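Local structure of cGAS/DncV-like nucleotidyltransferase in E. coli homolog (Elizabethkingia meningoseptica ATCC 13253 = NBRC 12535, 6E0O) at residues Thr43-Gly48 against Ser169-His174; Asp63-Tyr68 against Ile138-Leu143; Glu100-Thr105 against Val117-Lys122. The protein synthesises cyclic dinucleotides, probably including 3',3'-c-di-AMP, as second messengers of a bacterial CBASS antiphage defence. All coordinates share one frame; numbering follows the deposited sequence.

Contact 1. Residues Thr43-Gly48 against Ser169-His174. With nucleotides of chain B.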
loop_
_atom_site.group_PDB
_atom_site.type_symbol
_atom_site.label_atom_id
_atom_site.label_comp_id
_atom_site.label_asym_id
_atom_site.label_seq_id
_atom_site.Cartn_x
_atom_site.Cartn_y
_atom_site.Cartn_z
ATOM N N THR A 43 12.585 -9.033 -12.122
ATOM C CA THR A 43 11.832 -7.844 -12.503
ATOM C C THR A 43 11.793 -6.940 -11.278
ATOM O O THR A 43 11.457 -7.397 -10.183
ATOM C CB THR A 43 10.398 -8.208 -12.894
ATOM O OG1 THR A 43 10.397 -9.042 -14.055
ATOM C CG2 THR A 43 9.569 -6.967 -13.200
ATOM N N ILE A 44 12.143 -5.672 -11.454
ATOM C CA ILE A 44 12.070 -4.681 -10.386
ATOM C C ILE A 44 10.916 -3.741 -10.703
ATOM O O ILE A 44 10.795 -3.258 -11.832
ATOM C CB ILE A 44 13.408 -3.936 -10.210
ATOM C CG1 ILE A 44 14.479 -4.912 -9.690
ATOM C CG2 ILE A 44 13.235 -2.762 -9.269
ATOM C CD1 ILE A 44 15.904 -4.366 -9.706
ATOM N N PHE A 45 10.055 -3.512 -9.715
ATOM C CA PHE A 45 8.892 -2.651 -9.886
ATOM C C PHE A 45 8.505 -2.101 -8.526
ATOM O O PHE A 45 9.030 -2.522 -7.498
ATOM C CB PHE A 45 7.746 -3.384 -10.578
ATOM C CG PHE A 45 7.120 -4.487 -9.771
ATOM C CD1 PHE A 45 7.602 -5.790 -9.832
ATOM C CD2 PHE A 45 6.010 -4.230 -8.985
ATOM C CE1 PHE A 45 6.990 -6.815 -9.108
ATOM C CE2 PHE A 45 5.395 -5.236 -8.261
ATOM C CZ PHE A 45 5.882 -6.529 -8.320
ATOM N N LEU A 46 7.590 -1.136 -8.526
ATOM C CA LEU A 46 7.153 -0.524 -7.285
ATOM C C LEU A 46 5.797 -1.070 -6.856
ATOM O O LEU A 46 4.945 -1.416 -7.677
ATOM C CB LEU A 46 7.037 0.996 -7.428
ATOM C CG LEU A 46 8.298 1.735 -7.862
ATOM C CD1 LEU A 46 8.047 3.254 -7.818
ATOM C CD2 LEU A 46 9.504 1.343 -7.011
ATOM N N GLN A 47 5.588 -1.091 -5.546
ATOM C CA GLN A 47 4.249 -1.270 -5.008
ATOM C C GLN A 47 4.035 -0.244 -3.903
ATOM O O GLN A 47 4.878 0.632 -3.682
ATOM C CB GLN A 47 4.072 -2.690 -4.495
ATOM C CG GLN A 47 4.865 -2.972 -3.263
ATOM C CD GLN A 47 4.643 -4.357 -2.732
ATOM O OE1 GLN A 47 4.073 -5.215 -3.401
ATOM N NE2 GLN A 47 5.100 -4.589 -1.513
ATOM N N GLY A 48 2.914 -0.339 -3.211
ATOM C CA GLY A 48 2.680 0.553 -2.110
ATOM C C GLY A 48 2.431 1.985 -2.547
ATOM O O GLY A 48 2.043 2.276 -3.682
ATOM N N SER A 169 0.544 -11.134 -2.674
ATOM C CA SER A 169 0.051 -9.824 -3.057
ATOM C C SER A 169 -0.233 -9.846 -4.551
ATOM O O SER A 169 0.362 -10.621 -5.300
ATOM C CB SER A 169 1.072 -8.726 -2.700
ATOM O OG SER A 169 0.498 -7.441 -2.804
ATOM N N PHE A 170 -1.123 -8.953 -4.970
ATOM C CA PHE A 170 -1.484 -8.756 -6.374
ATOM C C PHE A 170 -1.348 -7.272 -6.674
ATOM O O PHE A 170 -2.340 -6.577 -6.929
ATOM C CB PHE A 170 -2.882 -9.311 -6.665
ATOM C CG PHE A 170 -2.964 -10.787 -6.431
ATOM C CD1 PHE A 170 -3.274 -11.278 -5.182
ATOM C CD2 PHE A 170 -2.647 -11.679 -7.435
ATOM C CE1 PHE A 170 -3.307 -12.637 -4.942
ATOM C CE2 PHE A 170 -2.674 -13.046 -7.205
ATOM C CZ PHE A 170 -2.996 -13.524 -5.957
ATOM N N PRO A 171 -0.113 -6.753 -6.641
ATOM C CA PRO A 171 0.077 -5.300 -6.760
ATOM C C PRO A 171 -0.367 -4.731 -8.084
ATOM O O PRO A 171 -0.758 -3.561 -8.129
ATOM C CB PRO A 171 1.586 -5.112 -6.541
ATOM C CG PRO A 171 2.199 -6.476 -6.865
ATOM C CD PRO A 171 1.159 -7.464 -6.376
ATOM N N GLU A 172 -0.277 -5.492 -9.174
ATOM C CA GLU A 172 -0.672 -4.948 -10.467
ATOM C C GLU A 172 -2.178 -4.729 -10.520
ATOM O O GLU A 172 -2.647 -3.679 -10.965
ATOM C CB GLU A 172 -0.207 -5.878 -11.591
ATOM C CG GLU A 172 1.297 -6.060 -11.646
ATOM C CD GLU A 172 2.036 -4.753 -11.844
ATOM O OE1 GLU A 172 1.551 -3.912 -12.621
ATOM O OE2 GLU A 172 3.107 -4.558 -11.231
ATOM N N GLN A 173 -2.948 -5.725 -10.090
ATOM C CA GLN A 173 -4.397 -5.602 -10.088
ATOM C C GLN A 173 -4.863 -4.549 -9.087
ATOM O O GLN A 173 -5.828 -3.818 -9.345
ATOM C CB GLN A 173 -5.002 -6.968 -9.779
ATOM C CG GLN A 173 -4.672 -8.057 -10.815
ATOM C CD GLN A 173 -3.405 -8.882 -10.544
ATOM O OE1 GLN A 173 -2.466 -8.435 -9.890
ATOM N NE2 GLN A 173 -3.387 -10.100 -11.068
ATOM N N HIS A 174 -4.201 -4.470 -7.936
ATOM C CA HIS A 174 -4.456 -3.398 -6.984
ATOM C C HIS A 174 -4.231 -2.036 -7.629
ATOM O O HIS A 174 -5.080 -1.135 -7.538
ATOM C CB HIS A 174 -3.508 -3.585 -5.801
ATOM C CG HIS A 174 -3.687 -2.585 -4.712
ATOM N ND1 HIS A 174 -4.345 -2.881 -3.540
ATOM C CD2 HIS A 174 -3.271 -1.303 -4.603
ATOM C CE1 HIS A 174 -4.348 -1.811 -2.763
ATOM N NE2 HIS A 174 -3.699 -0.841 -3.384
ATOM P P A B 2 4.328 -4.033 6.934
ATOM O OP1 A B 2 4.018 -5.486 6.899
ATOM O OP2 A B 2 5.006 -3.463 8.131
ATOM O "O5'" A B 2 5.233 -3.700 5.664
ATOM C "C5'" A B 2 6.630 -3.985 5.656
ATOM C "C4'" A B 2 7.160 -4.132 4.250
ATOM O "O4'" A B 2 6.625 -5.355 3.679
ATOM C "C3'" A B 2 6.777 -3.007 3.292
ATOM O "O3'" A B 2 7.835 -2.767 2.365
ATOM C "C2'" A B 2 5.562 -3.570 2.567
ATOM O "O2'" A B 2 5.346 -3.040 1.274
ATOM C "C1'" A B 2 5.879 -5.063 2.514
ATOM N N9 A B 2 4.678 -5.897 2.531
ATOM C C8 A B 2 3.861 -6.151 3.608
ATOM N N7 A B 2 2.847 -6.931 3.333
ATOM C C5 A B 2 2.995 -7.200 1.979
ATOM C C6 A B 2 2.235 -7.965 1.074
ATOM N N6 A B 2 1.129 -8.642 1.389
ATOM N N1 A B 2 2.684 -8.021 -0.189
ATOM C C2 A B 2 3.783 -7.357 -0.541
ATOM N N3 A B 2 4.582 -6.605 0.215
ATOM C C4 A B 2 4.124 -6.570 1.476
#
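The end of strand 42-47 passes the first turn of helix 171-184, with Gln47 and Pro171 closest, their CA atoms 6.1 Å apart. In this nucleotidyltransferase fold the chain continues past Gln47 to Gly48 and Ser49, the GS motif of the family, while Phe170 occupies the N-cap position before the helix. Two alternate side chains of the strand, Phe45 and Gln47, turn to the helix. The Phe45 ring crosses the pyrrolidine of Pro171 at about a right angle and offers its edge: Pro171 CG lies near the ring plane, 3.7 Å from Phe45 CE2. Glu172 reaches the same ring tip to tip, its carboxylate turned 69° from the ring plane, with Glu172 OE2 3.7 Å from Phe45 CD2; the other carboxylate oxygen, OE1, forms a salt bridge with Arg51. Gln47 starts from a crowded position, CG between the backbone N and the carbonyl carbon (chi1 70°), then runs extended, leaving its OE1 4.0 Å from Pro171 CB. The amide end goes on to the bound adenosine nucleotide, beside whose base Ser169 also lies: Gln47 NE2 gives a weak, bent hydrogen bond of 3.2 Å to the ribose O2' of A2 of chain B.

Contact 2. Residues Asp63-Tyr68 against Ile138-Leu143. With MG (magnesium ion), chain D; nucleotides of chain B.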
loop_
_atom_site.group_PDB
_atom_site.type_symbol
_atom_site.label_atom_id
_atom_site.label_comp_id
_atom_site.label_asym_id
_atom_site.label_seq_id
_atom_site.Cartn_x
_atom_site.Cartn_y
_atom_site.Cartn_z
ATOM N N ASP A 63 8.612 1.285 -1.541
ATOM C CA ASP A 63 8.595 -0.175 -1.580
ATOM C C ASP A 63 9.004 -0.648 -2.969
ATOM O O ASP A 63 8.245 -0.505 -3.934
ATOM C CB ASP A 63 7.199 -0.660 -1.212
ATOM C CG ASP A 63 6.764 -0.125 0.122
ATOM O OD1 ASP A 63 7.487 -0.396 1.100
ATOM O OD2 ASP A 63 5.750 0.609 0.184
ATOM N N ILE A 64 10.213 -1.198 -3.056
ATOM C CA ILE A 64 10.786 -1.679 -4.306
ATOM C C ILE A 64 10.714 -3.198 -4.299
ATOM O O ILE A 64 11.366 -3.853 -3.472
ATOM C CB ILE A 64 12.240 -1.212 -4.471
ATOM C CG1 ILE A 64 12.325 0.312 -4.397
ATOM C CG2 ILE A 64 12.841 -1.751 -5.756
ATOM C CD1 ILE A 64 13.752 0.837 -4.405
ATOM N N VAL A 65 9.948 -3.758 -5.227
ATOM C CA VAL A 65 9.784 -5.201 -5.328
ATOM C C VAL A 65 10.848 -5.754 -6.266
ATOM O O VAL A 65 11.072 -5.214 -7.356
ATOM C CB VAL A 65 8.377 -5.557 -5.830
ATOM C CG1 VAL A 65 8.222 -7.070 -5.864
ATOM C CG2 VAL A 65 7.296 -4.921 -4.971
ATOM N N MET A 66 11.512 -6.824 -5.840
ATOM C CA MET A 66 12.475 -7.528 -6.682
ATOM C C MET A 66 11.959 -8.948 -6.873
ATOM O O MET A 66 12.138 -9.804 -6.002
ATOM C CB MET A 66 13.871 -7.531 -6.082
ATOM C CG MET A 66 14.903 -8.067 -7.059
ATOM S SD MET A 66 16.456 -8.600 -6.348
ATOM C CE MET A 66 15.972 -10.190 -5.700
ATOM N N ARG A 67 11.322 -9.197 -8.011
ATOM C CA ARG A 67 10.687 -10.478 -8.294
ATOM C C ARG A 67 11.671 -11.362 -9.054
ATOM O O ARG A 67 11.984 -11.104 -10.223
ATOM C CB ARG A 67 9.421 -10.251 -9.116
ATOM C CG ARG A 67 8.600 -11.510 -9.360
ATOM C CD ARG A 67 7.414 -11.229 -10.273
ATOM N NE ARG A 67 7.840 -10.852 -11.619
ATOM C CZ ARG A 67 7.041 -10.302 -12.520
ATOM N NH1 ARG A 67 5.773 -10.066 -12.213
ATOM N NH2 ARG A 67 7.508 -9.971 -13.711
ATOM N N TYR A 68 12.175 -12.397 -8.387
ATOM C CA TYR A 68 13.066 -13.353 -9.021
ATOM C C TYR A 68 12.180 -14.274 -9.840
ATOM O O TYR A 68 11.351 -15.004 -9.289
ATOM C CB TYR A 68 13.871 -14.128 -7.982
ATOM C CG TYR A 68 14.948 -14.943 -8.651
ATOM C CD1 TYR A 68 14.666 -16.186 -9.196
ATOM C CD2 TYR A 68 16.234 -14.446 -8.784
ATOM C CE1 TYR A 68 15.643 -16.924 -9.830
ATOM C CE2 TYR A 68 17.214 -15.168 -9.419
ATOM C CZ TYR A 68 16.916 -16.406 -9.942
ATOM O OH TYR A 68 17.915 -17.114 -10.568
ATOM N N ILE A 138 11.764 -5.754 -1.439
ATOM C CA ILE A 138 10.931 -6.926 -1.183
ATOM C C ILE A 138 11.302 -8.010 -2.187
ATOM O O ILE A 138 10.728 -8.054 -3.289
ATOM C CB ILE A 138 9.439 -6.571 -1.268
ATOM C CG1 ILE A 138 9.124 -5.416 -0.311
ATOM C CG2 ILE A 138 8.599 -7.781 -0.934
ATOM C CD1 ILE A 138 7.968 -4.582 -0.732
ATOM N N PRO A 139 12.260 -8.886 -1.878
ATOM C CA PRO A 139 12.485 -10.050 -2.747
ATOM C C PRO A 139 11.271 -10.966 -2.711
ATOM O O PRO A 139 10.623 -11.124 -1.674
ATOM C CB PRO A 139 13.728 -10.715 -2.140
ATOM C CG PRO A 139 13.701 -10.314 -0.715
ATOM C CD PRO A 139 13.122 -8.910 -0.683
ATOM N N CYS A 140 10.968 -11.573 -3.855
ATOM C CA CYS A 140 9.783 -12.414 -3.960
ATOM C C CYS A 140 9.872 -13.260 -5.219
ATOM O O CYS A 140 10.784 -13.107 -6.033
ATOM C CB CYS A 140 8.501 -11.577 -3.974
ATOM S SG CYS A 140 8.409 -10.421 -5.365
ATOM N N PHE A 141 8.909 -14.168 -5.352
ATOM C CA PHE A 141 8.738 -15.017 -6.515
ATOM C C PHE A 141 7.374 -14.757 -7.152
ATOM O O PHE A 141 6.488 -14.140 -6.554
ATOM C CB PHE A 141 8.792 -16.496 -6.108
ATOM C CG PHE A 141 10.132 -16.975 -5.595
ATOM C CD1 PHE A 141 11.290 -16.800 -6.331
ATOM C CD2 PHE A 141 10.214 -17.648 -4.391
ATOM C CE1 PHE A 141 12.505 -17.280 -5.864
ATOM C CE2 PHE A 141 11.430 -18.124 -3.925
ATOM C CZ PHE A 141 12.570 -17.929 -4.658
ATOM N N VAL A 142 7.215 -15.247 -8.384
ATOM C CA VAL A 142 5.909 -15.275 -9.026
ATOM C C VAL A 142 4.962 -16.187 -8.266
ATOM O O VAL A 142 5.340 -17.271 -7.803
ATOM C CB VAL A 142 6.057 -15.760 -10.478
ATOM C CG1 VAL A 142 4.695 -16.007 -11.124
ATOM C CG2 VAL A 142 6.857 -14.776 -11.296
ATOM N N LEU A 143 3.715 -15.747 -8.152
ATOM C CA LEU A 143 2.638 -16.510 -7.545
ATOM C C LEU A 143 1.486 -16.635 -8.527
ATOM O O LEU A 143 1.096 -15.649 -9.159
ATOM C CB LEU A 143 2.108 -15.789 -6.310
ATOM C CG LEU A 143 0.811 -16.344 -5.719
ATOM C CD1 LEU A 143 1.092 -17.661 -5.026
ATOM C CD2 LEU A 143 0.164 -15.345 -4.779
HETATM MG MG MG D . 4.866 1.660 1.794
ATOM P P A B 2 4.328 -4.033 6.934
ATOM O OP1 A B 2 4.018 -5.486 6.899
ATOM O OP2 A B 2 5.006 -3.463 8.131
ATOM O "O5'" A B 2 5.233 -3.700 5.664
ATOM C "C5'" A B 2 6.630 -3.985 5.656
ATOM C "C4'" A B 2 7.160 -4.132 4.250
ATOM O "O4'" A B 2 6.625 -5.355 3.679
ATOM C "C3'" A B 2 6.777 -3.007 3.292
ATOM O "O3'" A B 2 7.835 -2.767 2.365
ATOM C "C2'" A B 2 5.562 -3.570 2.567
ATOM O "O2'" A B 2 5.346 -3.040 1.274
ATOM C "C1'" A B 2 5.879 -5.063 2.514
ATOM N N9 A B 2 4.678 -5.897 2.531
ATOM C C8 A B 2 3.861 -6.151 3.608
ATOM N N7 A B 2 2.847 -6.931 3.333
ATOM C C5 A B 2 2.995 -7.200 1.979
ATOM C C6 A B 2 2.235 -7.965 1.074
ATOM N N6 A B 2 1.129 -8.642 1.389
ATOM N N1 A B 2 2.684 -8.021 -0.189
ATOM C C2 A B 2 3.783 -7.357 -0.541
ATOM N N3 A B 2 4.582 -6.605 0.215
ATOM C C4 A B 2 4.124 -6.570 1.476
HETATM O O HOH W 1 6.681 1.541 2.698
HETATM O O HOH W 2 9.335 -16.771 -9.611
HETATM O O HOH W 3 5.533 3.293 0.646
#
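Val65 has CG1 anti to the backbone N (chi1 -178°), and Cys140 holds SG between its backbone N and carbonyl carbon (chi1 61°); these two torsions set Val65 CG1 and Cys140 SG 3.4 Å apart on the face that also carries Ile138 and Arg67. The strands run parallel with a strong twist, 43° between their short axes. Four backbone hydrogen bonds alternate in direction, from Ile138 N to Ile64 O, Met66 N to Ile138 O, Cys140 N to Met66 O and Tyr68 N to Cys140 O. In the second, the donor stands well above the carbonyl plane. Beyond the last bond the strands part, and a water bridges them, donating to Tyr68 O and accepting from Val142 N. Here the Arg67 chain crosses Val142 obliquely, Arg67 CD 3.7 Å from Val142 CG2, before its guanidinium pairs with Asp69. On the face of Met66 and Pro139, Tyr68 and Phe141 lie side by side; the Phe141 ring turns its edge to the Tyr68 carbonyl, Phe141 CD1 3.5 Å from Tyr68 O. At the opposite end lies the metal site: Asp63 OD2 binds magnesium at 2.1 Å, and Asp63 OD1 takes a hydrogen bond of 2.6 Å from a water on the same ion. Ile138 CD1 lies 4.0 Å from Asp63 CB and 3.6 Å from O3' of A2 of chain B. Asp61 and Asp136 probably complete the three metal-binding carboxylates of a nucleotidyltransferase. Strand 42-47 flanks strand 62-68 on its other edge, and helices 21-38 and 98-113 pack on the face of Met66.

Contact 3. Residues Glu100-Thr105 against Val117-Lys122. With nucleotides of chain B.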
loop_
_atom_site.group_PDB
_atom_site.type_symbol
_atom_site.label_atom_id
_atom_site.label_comp_id
_atom_site.label_asym_id
_atom_site.label_seq_id
_atom_site.Cartn_x
_atom_site.Cartn_y
_atom_site.Cartn_z
ATOM N N GLU A 100 17.547 -18.437 0.564
ATOM C CA GLU A 100 18.731 -18.080 -0.208
ATOM C C GLU A 100 18.503 -16.788 -0.979
ATOM O O GLU A 100 19.395 -15.938 -1.053
ATOM C CB GLU A 100 19.067 -19.198 -1.193
ATOM C CG GLU A 100 19.433 -20.527 -0.608
ATOM C CD GLU A 100 19.524 -21.585 -1.700
ATOM O OE1 GLU A 100 18.545 -22.342 -1.888
ATOM O OE2 GLU A 100 20.556 -21.625 -2.400
ATOM N N LEU A 101 17.321 -16.637 -1.588
ATOM C CA LEU A 101 17.025 -15.406 -2.318
ATOM C C LEU A 101 17.150 -14.190 -1.409
ATOM O O LEU A 101 17.790 -13.199 -1.770
ATOM C CB LEU A 101 15.629 -15.462 -2.936
ATOM C CG LEU A 101 15.200 -14.181 -3.654
ATOM C CD1 LEU A 101 16.077 -13.888 -4.862
ATOM C CD2 LEU A 101 13.738 -14.278 -4.072
ATOM N N LYS A 102 16.538 -14.244 -0.225
ATOM C CA LYS A 102 16.553 -13.074 0.645
ATOM C C LYS A 102 17.959 -12.797 1.156
ATOM O O LYS A 102 18.374 -11.638 1.249
ATOM C CB LYS A 102 15.546 -13.243 1.782
ATOM C CG LYS A 102 15.406 -12.005 2.640
ATOM C CD LYS A 102 14.205 -12.080 3.553
ATOM C CE LYS A 102 14.063 -10.839 4.401
ATOM N NZ LYS A 102 12.933 -10.981 5.351
ATOM N N ALA A 103 18.708 -13.849 1.490
ATOM C CA ALA A 103 20.088 -13.659 1.932
ATOM C C ALA A 103 20.946 -13.062 0.822
ATOM O O ALA A 103 21.773 -12.179 1.070
ATOM C CB ALA A 103 20.682 -14.988 2.396
ATOM N N ASP A 104 20.763 -13.533 -0.410
ATOM C CA ASP A 104 21.532 -13.000 -1.528
ATOM C C ASP A 104 21.153 -11.553 -1.810
ATOM O O ASP A 104 22.009 -10.737 -2.173
ATOM C CB ASP A 104 21.296 -13.863 -2.767
ATOM C CG ASP A 104 21.960 -15.225 -2.676
ATOM O OD1 ASP A 104 22.747 -15.469 -1.729
ATOM O OD2 ASP A 104 21.686 -16.060 -3.563
ATOM N N THR A 105 19.871 -11.221 -1.641
ATOM C CA THR A 105 19.418 -9.845 -1.809
ATOM C C THR A 105 20.062 -8.947 -0.764
ATOM O O THR A 105 20.561 -7.863 -1.079
ATOM C CB THR A 105 17.892 -9.791 -1.698
ATOM O OG1 THR A 105 17.303 -10.614 -2.704
ATOM C CG2 THR A 105 17.394 -8.374 -1.890
ATOM N N VAL A 117 22.036 -1.048 5.529
ATOM C CA VAL A 117 21.185 -2.191 5.223
ATOM C C VAL A 117 20.758 -2.858 6.520
ATOM O O VAL A 117 21.600 -3.215 7.353
ATOM C CB VAL A 117 21.918 -3.185 4.306
ATOM C CG1 VAL A 117 21.046 -4.398 4.041
ATOM C CG2 VAL A 117 22.293 -2.508 3.009
ATOM N N GLU A 118 19.447 -3.052 6.678
ATOM C CA GLU A 118 18.894 -3.717 7.849
ATOM C C GLU A 118 17.852 -4.726 7.393
ATOM O O GLU A 118 16.858 -4.360 6.761
ATOM C CB GLU A 118 18.258 -2.701 8.803
ATOM C CG GLU A 118 19.218 -1.627 9.278
ATOM C CD GLU A 118 18.571 -0.634 10.222
ATOM O OE1 GLU A 118 19.257 0.316 10.650
ATOM O OE2 GLU A 118 17.373 -0.803 10.539
ATOM N N ARG A 119 18.063 -5.988 7.729
ATOM C CA ARG A 119 17.075 -7.007 7.422
ATOM C C ARG A 119 15.853 -6.820 8.307
ATOM O O ARG A 119 15.972 -6.621 9.520
ATOM C CB ARG A 119 17.672 -8.388 7.645
ATOM C CG ARG A 119 16.691 -9.491 7.367
ATOM C CD ARG A 119 17.385 -10.817 7.316
ATOM N NE ARG A 119 16.449 -11.911 7.101
ATOM C CZ ARG A 119 16.680 -12.934 6.289
ATOM N NH1 ARG A 119 17.804 -12.981 5.580
ATOM N NH2 ARG A 119 15.774 -13.892 6.159
ATOM N N LYS A 120 14.678 -6.884 7.693
ATOM C CA LYS A 120 13.405 -6.791 8.391
ATOM C C LYS A 120 12.592 -8.058 8.142
ATOM O O LYS A 120 12.971 -8.921 7.349
ATOM C CB LYS A 120 12.631 -5.543 7.959
ATOM C CG LYS A 120 13.396 -4.248 8.118
ATOM C CD LYS A 120 13.682 -3.914 9.568
ATOM C CE LYS A 120 14.584 -2.690 9.660
ATOM N NZ LYS A 120 14.901 -2.312 11.064
ATOM N N ASN A 121 11.440 -8.149 8.810
ATOM C CA ASN A 121 10.653 -9.376 8.768
ATOM C C ASN A 121 10.185 -9.703 7.354
ATOM O O ASN A 121 10.154 -10.879 6.963
ATOM C CB ASN A 121 9.461 -9.241 9.712
ATOM C CG ASN A 121 8.735 -10.552 9.922
ATOM O OD1 ASN A 121 9.356 -11.610 10.025
ATOM N ND2 ASN A 121 7.412 -10.491 9.981
ATOM N N LYS A 122 9.804 -8.683 6.578
ATOM C CA LYS A 122 9.186 -8.885 5.274
ATOM C C LYS A 122 9.968 -8.244 4.137
ATOM O O LYS A 122 9.501 -8.275 2.993
ATOM C CB LYS A 122 7.747 -8.359 5.268
ATOM C CG LYS A 122 6.807 -9.120 6.179
ATOM C CD LYS A 122 5.380 -8.593 6.117
ATOM C CE LYS A 122 4.537 -9.152 7.251
ATOM N NZ LYS A 122 3.178 -8.555 7.279
ATOM P P A B 2 4.328 -4.033 6.934
ATOM O OP1 A B 2 4.018 -5.486 6.899
ATOM O OP2 A B 2 5.006 -3.463 8.131
ATOM O "O5'" A B 2 5.233 -3.700 5.664
ATOM C "C5'" A B 2 6.630 -3.985 5.656
ATOM C "C4'" A B 2 7.160 -4.132 4.250
ATOM O "O4'" A B 2 6.625 -5.355 3.679
ATOM C "C3'" A B 2 6.777 -3.007 3.292
ATOM O "O3'" A B 2 7.835 -2.767 2.365
ATOM C "C2'" A B 2 5.562 -3.570 2.567
ATOM O "O2'" A B 2 5.346 -3.040 1.274
ATOM C "C1'" A B 2 5.879 -5.063 2.514
ATOM N N9 A B 2 4.678 -5.897 2.531
ATOM C C8 A B 2 3.861 -6.151 3.608
ATOM N N7 A B 2 2.847 -6.931 3.333
ATOM C C5 A B 2 2.995 -7.200 1.979
ATOM C C6 A B 2 2.235 -7.965 1.074
ATOM N N6 A B 2 1.129 -8.642 1.389
ATOM N N1 A B 2 2.684 -8.021 -0.189
ATOM C C2 A B 2 3.783 -7.357 -0.541
ATOM N N3 A B 2 4.582 -6.605 0.215
ATOM C C4 A B 2 4.124 -6.570 1.476
#
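A polar surface contact joins the buried Lys102 of helix 98-113 to Arg119 and the turn after the short strand 117-119, at the rim of the sheet. The Lys102 side chain is fully extended, CG anti to the backbone N (chi1 -174°), and carries its ammonium from the helix to the turn. There Lys102 NZ donates a hydrogen bond of 2.9 Å to Lys120 O, arriving nearly along the C=O axis. Asn121 O is also close to that nitrogen, but the angle is poor for a bond. Arg119, extended as far as NE, comes tip to tip with the lysine. Its guanidinium lays one face against the aliphatic part of Lys102: Lys102 CD sits above the plane, offset toward the rim, 3.5 Å from Arg119 NH2. This brings two positive groups together, with Lys102 NZ 4.0 Å from Arg119 NE. Asp162 makes salt bridges to both, through a different carboxylate oxygen to each, and would offset the repulsion. Lys120 NZ reaches back to the strand in a salt bridge with Glu118 OE2, 2.9 Å away. Two residues beyond the carbonyl held by Lys102 comes Lys122, whose side chain runs extended to the bound nucleotide and gives a hydrogen bond of 3.2 Å from Lys122 NZ to the phosphate oxygen OP1 of A2 of chain B. A lysine meeting a nucleotide phosphate fits the ATP site of this nucleotidyltransferase, to which Asn121 and Lys122 probably belong.

Contacts 1 and 2 are buried; contact 3 lies at the surface. Strands 42-47 and 62-68 are neighbours in the sheet, so contacts 1 and 2 share backbone bonds such as Val65 N to Phe45 O, and Gln47 packs on Val65 and Ile138. Contact 3 meets contact 2 through helix 98-113, where Thr105 touches Met66 and Pro139, and Leu101 touches Phe141; it stays about 7 Å from contact 1 at the nearest atoms. The chemistry changes with place: backbone bonding in contact 2, ring and proline packing in contact 1, charged tips in contact 3. All three reach the bound nucleotide: contact 1 at the base and O2', contact 2 at the ribose hydroxyls, contact 3 chiefly at the phosphate.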